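Thioredoxin-like protein (Bacteroides caccae ATCC 43185, PDB 4YOD) probably acts as a thiol-disulfide oxidoreductase through its thioredoxin-fold domain, which is joined to a helical domain of unknown function. Local coordinates at residues Q58-Y63 with R80-R85; D40-N43 with T47-I50; K91-I96 with E122-S127. All blocks are in the same frame, centred on the assembly; numbering follows the deposited sequence.

Contact 1: residues Q58-Y63 with R80-R85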
ATOM      1  N   GLN A  58      -4.843  20.768   2.500  1.00 29.12           N
ATOM      2  CA  GLN A  58      -5.346  20.667   1.131  1.00 27.96           C
ATOM      3  C   GLN A  58      -4.184  20.750   0.127  1.00 31.13           C
ATOM      4  O   GLN A  58      -4.203  20.029  -0.872  1.00 28.76           O
ATOM      5  CB  GLN A  58      -6.434  21.707   0.833  1.00 29.66           C
ATOM      6  CG  GLN A  58      -7.154  21.505  -0.513  1.00 33.31           C
ATOM      7  CD  GLN A  58      -7.613  20.086  -0.764  1.00 40.11           C
ATOM      8  OE1 GLN A  58      -8.212  19.428   0.095  1.00 36.15           O
ATOM      9  NE2 GLN A  58      -7.342  19.588  -1.963  1.00 34.52           N
ATOM     10  N   ALA A  59      -3.149  21.563   0.430  1.00 29.60           N
ATOM     11  CA  ALA A  59      -1.923  21.659  -0.375  1.00 29.55           C
ATOM     12  C   ALA A  59      -1.201  20.297  -0.396  1.00 30.27           C
ATOM     13  O   ALA A  59      -0.760  19.857  -1.463  1.00 27.73           O
ATOM     14  CB  ALA A  59      -0.999  22.733   0.189  1.00 30.74           C
ATOM     15  N   TRP A  60      -1.152  19.604   0.765  1.00 27.83           N
ATOM     16  CA  TRP A  60      -0.539  18.269   0.873  1.00 27.82           C
ATOM     17  C   TRP A  60      -1.330  17.238   0.029  1.00 30.33           C
ATOM     18  O   TRP A  60      -0.715  16.448  -0.670  1.00 29.90           O
ATOM     19  CB  TRP A  60      -0.421  17.797   2.329  1.00 26.63           C
ATOM     20  CG  TRP A  60       0.168  16.412   2.445  1.00 28.27           C
ATOM     21  CD1 TRP A  60      -0.515  15.237   2.591  1.00 31.32           C
ATOM     22  CD2 TRP A  60       1.548  16.055   2.267  1.00 27.69           C
ATOM     23  NE1 TRP A  60       0.364  14.169   2.569  1.00 30.12           N
ATOM     24  CE2 TRP A  60       1.637  14.645   2.372  1.00 31.31           C
ATOM     25  CE3 TRP A  60       2.731  16.798   2.068  1.00 29.01           C
ATOM     26  CZ2 TRP A  60       2.860  13.963   2.288  1.00 29.97           C
ATOM     27  CZ3 TRP A  60       3.938  16.125   1.991  1.00 29.33           C
ATOM     28  CH2 TRP A  60       3.997  14.725   2.096  1.00 29.35           C
ATOM     29  N   VAL A  61      -2.674  17.258   0.109  1.00 28.55           N
ATOM     30  CA  VAL A  61      -3.577  16.361  -0.635  1.00 28.64           C
ATOM     31  C   VAL A  61      -3.343  16.529  -2.165  1.00 32.41           C
ATOM     32  O   VAL A  61      -3.185  15.526  -2.872  1.00 31.47           O
ATOM     33  CB  VAL A  61      -5.057  16.619  -0.218  1.00 32.21           C
ATOM     34  CG1 VAL A  61      -6.073  16.019  -1.204  1.00 33.36           C
ATOM     35  CG2 VAL A  61      -5.311  16.112   1.183  1.00 31.60           C
ATOM     36  N   ASP A  62      -3.322  17.788  -2.652  1.00 30.20           N
ATOM     37  CA  ASP A  62      -3.077  18.117  -4.062  1.00 30.15           C
ATOM     38  C   ASP A  62      -1.667  17.668  -4.517  1.00 31.82           C
ATOM     39  O   ASP A  62      -1.520  17.205  -5.640  1.00 31.37           O
ATOM     40  CB  ASP A  62      -3.288  19.600  -4.329  1.00 31.89           C
ATOM     41  CG  ASP A  62      -4.755  20.002  -4.267  1.00 43.37           C
ATOM     42  OD1 ASP A  62      -5.625  19.123  -4.487  1.00 44.58           O
ATOM     43  OD2 ASP A  62      -5.032  21.186  -3.980  1.00 49.72           O
ATOM     44  N   TYR A  63      -0.668  17.743  -3.629  1.00 27.35           N
ATOM     45  CA  TYR A  63       0.689  17.263  -3.903  1.00 24.90           C
ATOM     46  C   TYR A  63       0.691  15.746  -4.116  1.00 29.36           C
ATOM     47  O   TYR A  63       1.255  15.272  -5.100  1.00 27.98           O
ATOM     48  CB  TYR A  63       1.624  17.623  -2.736  1.00 24.85           C
ATOM     49  CG  TYR A  63       3.071  17.218  -2.924  1.00 25.45           C
ATOM     50  CD1 TYR A  63       3.844  17.765  -3.952  1.00 26.99           C
ATOM     51  CD2 TYR A  63       3.706  16.386  -2.003  1.00 26.11           C
ATOM     52  CE1 TYR A  63       5.185  17.413  -4.112  1.00 24.35           C
ATOM     53  CE2 TYR A  63       5.071  16.104  -2.100  1.00 26.16           C
ATOM     54  CZ  TYR A  63       5.805  16.618  -3.157  1.00 29.60           C
ATOM     55  OH  TYR A  63       7.146  16.312  -3.255  1.00 28.94           O
ATOM     56  N   ARG A  80      11.132  12.726  -0.807  1.00 23.52           N
ATOM     57  CA  ARG A  80      12.299  12.742   0.090  1.00 23.51           C
ATOM     58  C   ARG A  80      12.815  14.190   0.304  1.00 28.94           C
ATOM     59  O   ARG A  80      12.984  14.604   1.460  1.00 27.87           O
ATOM     60  CB  ARG A  80      13.424  11.828  -0.445  1.00 26.31           C
ATOM     61  CG  ARG A  80      14.706  11.855   0.400  1.00 35.67           C
ATOM     62  CD  ARG A  80      14.476  11.295   1.786  1.00 47.59           C
ATOM     63  NE  ARG A  80      15.616  11.498   2.685  1.00 49.56           N
ATOM     64  CZ  ARG A  80      16.476  10.547   3.022  1.00 51.14           C
ATOM     65  NH1 ARG A  80      16.355   9.325   2.520  1.00 28.20           N
ATOM     66  NH2 ARG A  80      17.462  10.807   3.867  1.00 43.07           N
ATOM     67  N   LYS A  81      13.043  14.950  -0.795  1.00 25.95           N
ATOM     68  CA  LYS A  81      13.505  16.348  -0.690  1.00 27.20           C
ATOM     69  C   LYS A  81      12.539  17.221   0.122  1.00 30.02           C
ATOM     70  O   LYS A  81      13.002  18.037   0.912  1.00 28.66           O
ATOM     71  CB  LYS A  81      13.701  16.992  -2.070  1.00 30.90           C
ATOM     72  CG  LYS A  81      14.975  16.572  -2.772  1.00 45.04           C
ATOM     73  CD  LYS A  81      15.069  17.233  -4.142  1.00 52.60           C
ATOM     74  CE  LYS A  81      16.090  16.569  -5.036  1.00 58.45           C
ATOM     75  NZ  LYS A  81      17.482  16.800  -4.565  1.00 70.79           N
ATOM     76  N   THR A  82      11.213  17.031  -0.050  1.00 27.27           N
ATOM     77  CA  THR A  82      10.180  17.815   0.662  1.00 27.26           C
ATOM     78  C   THR A  82      10.272  17.539   2.169  1.00 30.44           C
ATOM     79  O   THR A  82      10.343  18.498   2.932  1.00 30.33           O
ATOM     80  CB  THR A  82       8.793  17.528   0.080  1.00 29.94           C
ATOM     81  OG1 THR A  82       8.806  17.957  -1.278  1.00 25.42           O
ATOM     82  CG2 THR A  82       7.675  18.222   0.835  1.00 29.22           C
ATOM     83  N   ILE A  83      10.310  16.255   2.589  1.00 25.95           N
ATOM     84  CA  ILE A  83      10.435  15.896   4.013  1.00 25.92           C
ATOM     85  C   ILE A  83      11.748  16.465   4.590  1.00 30.81           C
ATOM     86  O   ILE A  83      11.713  17.039   5.679  1.00 30.90           O
ATOM     87  CB  ILE A  83      10.300  14.357   4.293  1.00 27.87           C
ATOM     88  CG1 ILE A  83       9.006  13.748   3.667  1.00 27.48           C
ATOM     89  CG2 ILE A  83      10.374  14.063   5.808  1.00 28.76           C
ATOM     90  CD1 ILE A  83       7.608  14.400   4.041  1.00 26.08           C
ATOM     91  N   ASP A  84      12.875  16.350   3.853  1.00 28.31           N
ATOM     92  CA  ASP A  84      14.192  16.855   4.296  1.00 28.84           C
ATOM     93  C   ASP A  84      14.124  18.339   4.615  1.00 31.17           C
ATOM     94  O   ASP A  84      14.697  18.786   5.612  1.00 31.91           O
ATOM     95  CB  ASP A  84      15.279  16.605   3.242  1.00 31.45           C
ATOM     96  CG  ASP A  84      15.742  15.156   3.115  1.00 39.27           C
ATOM     97  OD1 ASP A  84      15.337  14.323   3.956  1.00 37.25           O
ATOM     98  OD2 ASP A  84      16.507  14.858   2.169  1.00 47.05           O
ATOM     99  N   ARG A  85      13.399  19.099   3.787  1.00 25.99           N
ATOM    100  CA  ARG A  85      13.202  20.541   3.987  1.00 26.96           C
ATOM    101  C   ARG A  85      12.495  20.859   5.301  1.00 30.55           C
ATOM    102  O   ARG A  85      12.731  21.922   5.854  1.00 29.25           O
ATOM    103  CB  ARG A  85      12.379  21.141   2.833  1.00 27.00           C
ATOM    104  CG  ARG A  85      13.197  21.458   1.572  1.00 34.18           C
ATOM    105  CD  ARG A  85      12.392  22.341   0.614  1.00 36.63           C
ATOM    106  NE  ARG A  85      12.199  23.689   1.169  1.00 36.54           N
ATOM    107  CZ  ARG A  85      11.284  24.561   0.758  1.00 50.01           C
ATOM    108  NH1 ARG A  85      10.465  24.253  -0.241  1.00 34.43           N
ATOM    109  NH2 ARG A  85      11.176  25.747   1.345  1.00 42.39           N
TER
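Tyr63 and Trp60 each swing CG to the side of CB remote from the backbone N (chi1 -178° and 178°), which sends both aromatic side chains out from helix 53-66 to reach Thr82 and Ile83 of helix 72-85. Tyr63 leaves its helix already directed at the partner. The CA-CB bond of Trp60 points to one side of helix 72-85, and the length of the indole carries its six-membered ring across. That part of the indole makes the contact: its CH2 lies 4.1 Å from Ile83 CD1, with the two side chains crossing at about a right angle. Thr82 CG2 comes to the rim of the same ring, close to its plane, 4.4 Å from Trp60 CZ3. Tyr63 and Thr82 run past each other in opposite senses, bringing Tyr63 OH to 3.1 Å from Thr82 OG1. That threonine oxygen is already hydrogen-bonded to the carbonyl of Ala78, one turn back in its own helix, so it is satisfied within this buried contact.

The helix axes stay 13.9 Å apart at an angle of 157°, too far for backbones to approach, and only 133 Å² is buried between the segments. Trp39 helps fill the interval: its ring meets that of Tyr63 edge to face, and its side chain also touches Trp60 and Thr82. On the side of helix 72-85 that faces helix 114-125, Arg80 NE forms a salt bridge with Asp84 OD1 at 3.1 Å, one turn along. The pairing is that of two successive, nearly antiparallel helices spanned by long aromatic side chains, within an all-helical domain whose sequence family belongs to the TPR clan.

Contact 2: residues D40-N43 with T47-I50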
ATOM      1  N   ASP A  40       8.215  25.365  -3.469  1.00 30.95           N
ATOM      2  CA  ASP A  40       9.184  26.458  -3.586  1.00 32.52           C
ATOM      3  C   ASP A  40       8.789  27.760  -2.858  1.00 36.24           C
ATOM      4  O   ASP A  40       9.677  28.455  -2.367  1.00 36.19           O
ATOM      5  CB  ASP A  40       9.412  26.795  -5.070  1.00 36.16           C
ATOM      6  CG  ASP A  40      10.381  25.891  -5.817  1.00 49.19           C
ATOM      7  OD1 ASP A  40      10.719  24.807  -5.286  1.00 48.62           O
ATOM      8  OD2 ASP A  40      10.809  26.274  -6.933  1.00 58.65           O
ATOM      9  N   ASN A  41       7.482  28.089  -2.791  1.00 32.25           N
ATOM     10  CA  ASN A  41       7.014  29.343  -2.187  1.00 32.84           C
ATOM     11  C   ASN A  41       6.519  29.168  -0.755  1.00 36.56           C
ATOM     12  O   ASN A  41       5.884  30.065  -0.204  1.00 36.09           O
ATOM     13  CB  ASN A  41       5.933  29.969  -3.063  1.00 31.97           C
ATOM     14  CG  ASN A  41       6.469  30.374  -4.408  1.00 46.76           C
ATOM     15  OD1 ASN A  41       7.682  30.518  -4.612  1.00 42.42           O
ATOM     16  ND2 ASN A  41       5.593  30.539  -5.358  1.00 41.20           N
ATOM     17  N   VAL A  42       6.885  28.058  -0.136  1.00 32.64           N
ATOM     18  CA  VAL A  42       6.499  27.734   1.236  1.00 32.50           C
ATOM     19  C   VAL A  42       7.715  27.908   2.176  1.00 39.11           C
ATOM     20  O   VAL A  42       8.834  27.544   1.819  1.00 41.49           O
ATOM     21  CB  VAL A  42       5.899  26.296   1.277  1.00 34.26           C
ATOM     22  CG1 VAL A  42       5.705  25.785   2.704  1.00 33.25           C
ATOM     23  CG2 VAL A  42       4.570  26.247   0.509  1.00 33.76           C
ATOM     24  N   ASN A  43       7.474  28.486   3.366  1.00 35.03           N
ATOM     25  CA  ASN A  43       8.460  28.666   4.433  1.00 34.20           C
ATOM     26  C   ASN A  43       8.170  27.606   5.468  1.00 37.21           C
ATOM     27  O   ASN A  43       7.209  27.759   6.236  1.00 36.90           O
ATOM     28  CB  ASN A  43       8.361  30.096   5.044  1.00 37.60           C
ATOM     29  CG  ASN A  43       9.319  30.341   6.206  1.00 56.80           C
ATOM     30  OD1 ASN A  43      10.160  29.499   6.548  1.00 45.12           O
ATOM     31  ND2 ASN A  43       9.230  31.516   6.823  1.00 45.85           N
ATOM     32  N   THR A  47       4.590  29.549  10.811  1.00 62.88           N
ATOM     33  CA  THR A  47       3.474  29.140  11.680  1.00 63.71           C
ATOM     34  C   THR A  47       2.219  28.688  10.867  1.00 66.96           C
ATOM     35  O   THR A  47       1.115  28.665  11.425  1.00 66.71           O
ATOM     36  CB  THR A  47       3.153  30.304  12.683  1.00 76.46           C
ATOM     37  OG1 THR A  47       2.172  29.888  13.637  1.00 81.53           O
ATOM     38  CG2 THR A  47       2.699  31.611  11.997  1.00 72.64           C
ATOM     39  N   ASN A  48       2.401  28.291   9.575  1.00 63.25           N
ATOM     40  CA  ASN A  48       1.323  27.855   8.676  0.50 61.93           C
ATOM     41  C   ASN A  48       0.742  26.469   9.059  1.00 65.19           C
ATOM     42  O   ASN A  48      -0.170  25.980   8.392  1.00 65.33           O
ATOM     43  CB  ASN A  48       1.783  27.869   7.195  0.50 60.29           C
ATOM     44  CG  ASN A  48       2.905  26.923   6.803  0.50 66.71           C
ATOM     45  OD1 ASN A  48       2.798  25.699   6.900  0.50 56.91           O
ATOM     46  ND2 ASN A  48       3.954  27.465   6.206  0.50 52.94           N
ATOM     47  N   TYR A  49       1.246  25.839  10.122  1.00 60.24           N
ATOM     48  CA  TYR A  49       0.738  24.537  10.547  1.00 59.35           C
ATOM     49  C   TYR A  49      -0.332  24.715  11.654  1.00 63.63           C
ATOM     50  O   TYR A  49      -1.192  23.851  11.811  1.00 62.39           O
ATOM     51  CB  TYR A  49       1.887  23.608  10.996  1.00 60.98           C
ATOM     52  CG  TYR A  49       2.624  24.032  12.247  1.00 65.89           C
ATOM     53  CD1 TYR A  49       3.349  25.223  12.286  1.00 69.62           C
ATOM     54  CD2 TYR A  49       2.666  23.207  13.367  1.00 67.62           C
ATOM     55  CE1 TYR A  49       4.032  25.619  13.436  1.00 73.22           C
ATOM     56  CE2 TYR A  49       3.358  23.584  14.518  1.00 70.40           C
ATOM     57  CZ  TYR A  49       4.053  24.785  14.543  1.00 81.01           C
ATOM     58  OH  TYR A  49       4.739  25.173  15.669  1.00 85.55           O
ATOM     59  N   ILE A  50      -0.292  25.849  12.387  1.00 62.00           N
ATOM     60  CA  ILE A  50      -1.223  26.162  13.483  1.00 63.45           C
ATOM     61  C   ILE A  50      -2.368  27.037  12.980  1.00 68.63           C
ATOM     62  O   ILE A  50      -3.536  26.659  13.099  1.00 69.36           O
ATOM     63  CB  ILE A  50      -0.523  26.854  14.708  1.00 67.90           C
ATOM     64  CG1 ILE A  50       0.713  26.075  15.216  1.00 67.76           C
ATOM     65  CG2 ILE A  50      -1.527  27.111  15.847  1.00 69.95           C
ATOM     66  CD1 ILE A  50       1.684  26.915  16.085  1.00 73.09           C
TER
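Asn48 directs its side chain at the main chain of Asn43, so one amide faces a peptide carbonyl and the two asparagine side chains do not meet. Asn48 ND2 stands 3.3 Å from Asn43 O. Asn48 was also deposited in two conformers, which makes this polar approach doubtful in detail. In the conformer described, CG of Asn48 is wedged between the backbone N and the carbonyl carbon (chi1 64°), and this turns the amide toward 40-43.

Val42 adds a methyl group alongside: its CG1 is 4.3 Å from Asn48 ND2, an apolar flank to the amide nitrogen. The Val42 side chain also touches Phe15, in the stretch of chain that leads up to helix 27-37. The polar end of Asn43 is engaged locally, its OD1 accepting a hydrogen bond from Ala45 N in an Asx turn that begins the bend linking the two segments. On the far side of that bend, Ile50 N bonds to Thr47 O at 3.3 Å, Thr47 OG1 is hydrogen-bonded to His51 ND1, and Ile50 CG1 lies over the centre of the Tyr49 ring, 3.6 Å above its plane. The contact itself is slight, burying 71 Å² in all, with the CA atoms of Asn43 and Asn48 still 8.3 Å apart.

Both segments belong to the surface loop between helices 27-37 and 53-66. Arg85 of helix 72-85 holds the first through a hydrogen bond to Val42 O; Thr56 of helix 53-66 bonds to Asn48 O, and Tyr49 packs on Lys91, Val92 and Tyr95 of helix 90-105.

Contact 3: residues K91-I96 with E122-S127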
ATOM      1  N   LYS A  91       8.383  20.851  14.959  1.00 32.00           N
ATOM      2  CA  LYS A  91       6.920  20.817  14.975  1.00 31.68           C
ATOM      3  C   LYS A  91       6.309  20.728  13.539  1.00 34.73           C
ATOM      4  O   LYS A  91       5.275  20.081  13.357  1.00 33.87           O
ATOM      5  CB  LYS A  91       6.369  22.024  15.723  1.00 34.89           C
ATOM      6  CG  LYS A  91       6.629  21.959  17.230  1.00 52.36           C
ATOM      7  CD  LYS A  91       5.932  23.088  17.987  1.00 66.73           C
ATOM      8  CE  LYS A  91       6.371  23.145  19.431  1.00 81.31           C
ATOM      9  NZ  LYS A  91       5.866  24.363  20.120  1.00 95.87           N
ATOM     10  N   VAL A  92       6.959  21.347  12.533  1.00 29.53           N
ATOM     11  CA  VAL A  92       6.522  21.288  11.132  1.00 28.01           C
ATOM     12  C   VAL A  92       6.836  19.879  10.558  1.00 30.00           C
ATOM     13  O   VAL A  92       5.996  19.295   9.866  1.00 28.29           O
ATOM     14  CB  VAL A  92       7.127  22.431  10.282  1.00 32.47           C
ATOM     15  CG1 VAL A  92       6.717  22.306   8.815  1.00 31.78           C
ATOM     16  CG2 VAL A  92       6.678  23.785  10.825  1.00 33.69           C
ATOM     17  N   PHE A  93       8.026  19.334  10.875  1.00 27.96           N
ATOM     18  CA  PHE A  93       8.415  17.974  10.465  1.00 25.95           C
ATOM     19  C   PHE A  93       7.358  16.973  10.938  1.00 30.13           C
ATOM     20  O   PHE A  93       6.869  16.164  10.131  1.00 26.88           O
ATOM     21  CB  PHE A  93       9.808  17.630  11.042  1.00 27.83           C
ATOM     22  CG  PHE A  93      10.288  16.235  10.685  1.00 28.97           C
ATOM     23  CD1 PHE A  93       9.924  15.137  11.457  1.00 32.29           C
ATOM     24  CD2 PHE A  93      11.150  16.031   9.618  1.00 29.56           C
ATOM     25  CE1 PHE A  93      10.368  13.849  11.126  1.00 32.15           C
ATOM     26  CE2 PHE A  93      11.594  14.745   9.293  1.00 31.79           C
ATOM     27  CZ  PHE A  93      11.212  13.670  10.058  1.00 29.59           C
ATOM     28  N   ALA A  94       6.959  17.080  12.229  1.00 29.40           N
ATOM     29  CA  ALA A  94       5.959  16.216  12.878  1.00 29.91           C
ATOM     30  C   ALA A  94       4.589  16.357  12.215  1.00 32.44           C
ATOM     31  O   ALA A  94       3.915  15.352  11.993  1.00 31.24           O
ATOM     32  CB  ALA A  94       5.865  16.557  14.370  1.00 32.49           C
ATOM     33  N   TYR A  95       4.190  17.597  11.880  1.00 29.66           N
ATOM     34  CA  TYR A  95       2.907  17.872  11.225  1.00 29.09           C
ATOM     35  C   TYR A  95       2.857  17.270   9.794  1.00 30.14           C
ATOM     36  O   TYR A  95       1.879  16.616   9.449  1.00 28.44           O
ATOM     37  CB  TYR A  95       2.632  19.391  11.208  1.00 31.06           C
ATOM     38  CG  TYR A  95       1.420  19.800  10.401  1.00 32.61           C
ATOM     39  CD1 TYR A  95       0.143  19.761  10.953  1.00 35.13           C
ATOM     40  CD2 TYR A  95       1.548  20.213   9.078  1.00 32.43           C
ATOM     41  CE1 TYR A  95      -0.981  20.106  10.202  1.00 35.84           C
ATOM     42  CE2 TYR A  95       0.433  20.567   8.321  1.00 33.04           C
ATOM     43  CZ  TYR A  95      -0.828  20.522   8.890  1.00 37.18           C
ATOM     44  OH  TYR A  95      -1.922  20.862   8.138  1.00 37.87           O
ATOM     45  N   ILE A  96       3.886  17.520   8.962  1.00 26.38           N
ATOM     46  CA  ILE A  96       3.916  17.058   7.570  1.00 25.14           C
ATOM     47  C   ILE A  96       4.083  15.522   7.529  1.00 29.28           C
ATOM     48  O   ILE A  96       3.401  14.860   6.747  1.00 28.97           O
ATOM     49  CB  ILE A  96       5.024  17.802   6.772  1.00 28.41           C
ATOM     50  CG1 ILE A  96       4.797  19.357   6.756  1.00 29.57           C
ATOM     51  CG2 ILE A  96       5.194  17.206   5.338  1.00 30.09           C
ATOM     52  CD1 ILE A  96       3.527  19.891   6.010  1.00 36.60           C
ATOM     53  N   GLU A 122      12.077   6.729   5.096  1.00 23.16           N
ATOM     54  CA  GLU A 122      13.534   6.811   4.913  1.00 23.32           C
ATOM     55  C   GLU A 122      14.039   8.173   5.411  1.00 28.05           C
ATOM     56  O   GLU A 122      15.074   8.253   6.091  1.00 26.95           O
ATOM     57  CB  GLU A 122      13.909   6.580   3.433  1.00 24.58           C
ATOM     58  CG  GLU A 122      13.735   5.118   2.979  1.00 27.88           C
ATOM     59  CD  GLU A 122      13.978   4.818   1.504  1.00 43.47           C
ATOM     60  OE1 GLU A 122      13.811   5.730   0.659  1.00 36.64           O
ATOM     61  OE2 GLU A 122      14.305   3.651   1.189  1.00 37.47           O
ATOM     62  N   ALA A 123      13.298   9.246   5.099  1.00 25.16           N
ATOM     63  CA  ALA A 123      13.661  10.592   5.568  1.00 25.55           C
ATOM     64  C   ALA A 123      13.543  10.686   7.080  1.00 28.01           C
ATOM     65  O   ALA A 123      14.369  11.337   7.697  1.00 28.26           O
ATOM     66  CB  ALA A 123      12.765  11.631   4.910  1.00 26.02           C
HETATM   67  N   MSE A 124      12.541  10.016   7.689  1.00 23.44           N
HETATM   68  CA  MSE A 124      12.372  10.043   9.147  1.00 21.69           C
HETATM   69  C   MSE A 124      13.505   9.289   9.859  1.00 29.15           C
HETATM   70  O   MSE A 124      14.053   9.796  10.834  1.00 30.63           O
HETATM   71  CB  MSE A 124      11.003   9.477   9.546  1.00 21.12           C
HETATM   72  CG  MSE A 124       9.826  10.342   9.009  1.00 24.33           C
HETATM   73 SE   MSE A 124       8.090   9.545   9.353  0.75 25.68          SE
HETATM   74  CE  MSE A 124       7.909   9.968  11.250  1.00 24.47           C
ATOM     75  N   ALA A 125      13.890   8.117   9.346  1.00 27.40           N
ATOM     76  CA  ALA A 125      14.983   7.347   9.924  1.00 27.58           C
ATOM     77  C   ALA A 125      16.305   8.124   9.834  1.00 31.54           C
ATOM     78  O   ALA A 125      17.153   7.964  10.712  1.00 31.22           O
ATOM     79  CB  ALA A 125      15.106   6.006   9.227  1.00 27.85           C
ATOM     80  N   ALA A 126      16.448   9.013   8.826  1.00 26.75           N
ATOM     81  CA  ALA A 126      17.665   9.823   8.626  1.00 28.00           C
ATOM     82  C   ALA A 126      17.517  11.244   9.171  1.00 31.34           C
ATOM     83  O   ALA A 126      18.370  12.091   8.907  1.00 31.35           O
ATOM     84  CB  ALA A 126      18.000   9.889   7.141  1.00 28.69           C
ATOM     85  N   SER A 127      16.441  11.518   9.915  1.00 27.53           N
ATOM     86  CA  SER A 127      16.191  12.880  10.378  1.00 26.85           C
ATOM     87  C   SER A 127      17.018  13.285  11.603  1.00 33.08           C
ATOM     88  O   SER A 127      16.947  12.643  12.644  1.00 30.87           O
ATOM     89  CB  SER A 127      14.713  13.079  10.678  1.00 27.21           C
ATOM     90  OG  SER A 127      14.485  14.341  11.297  1.00 35.83           O
TER
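Phe93 presents one face of its ring to Ser127, whose OG sits over that face 3.5 Å from Phe93 CE2. Ser127 CB follows close behind, 3.6 Å from Phe93 CZ. Selenomethionine Met124 reaches the far end of the same ring at a slant, its CG 3.8 Å from Phe93 CZ, while its CA lies at the ring edge, in plane. Ile83, Thr86, Asn87 and Leu130 are further direct neighbours of Phe93. The phenyl group gets there because CG is trans to the backbone N (chi1 179°), which extends the side chain straight toward the other helix. With the phenyl ring of Phe93 cut back to an alanine methyl, Ser127 CB and Met124 CG would probably lose the surface they pack against, opening a gap between the helices.

The ring spans the start of helix 90-105 and the end of helix 114-125, the meeting of beginning and end expected when consecutive helices double back as a helical hairpin. Helix 114-125 ends within the contact, between Met124 and Ser127: Ala126 is the first residue to leave helical angles, and Ser127 N still bonds to Met124 O at 3.1 Å, curling the chain so that the serine faces Phe93.

Two hydrogen bonds fix the serine hydroxyl, one to Asn87 OD1 and one from Val129 N, so its polar needs are met by those groups. Beyond Met124, Pro138 of helix 132-146 packs on the selenomethionine side chain.

All three contacts lie in the N-terminal helical region, which belongs to the DUF5106 family. Along the chain contact 2 comes first, then contact 1, then contact 3, none overlapping another. Contact 1 is central: its centre lies about 11 Å from that of each of the others, whereas the centres of contacts 2 and 3 are about 15 Å apart. Arg85 ties contact 1 to the surface loop of contact 2, Ile83 and Arg80 pack on Ala123 of contact 3, and Trp60 meets Ile96. Tyr49 closes the circuit against helix 90-105. Helices 53-66, 72-85, 90-105 and 114-125 thus form one continuous packed unit.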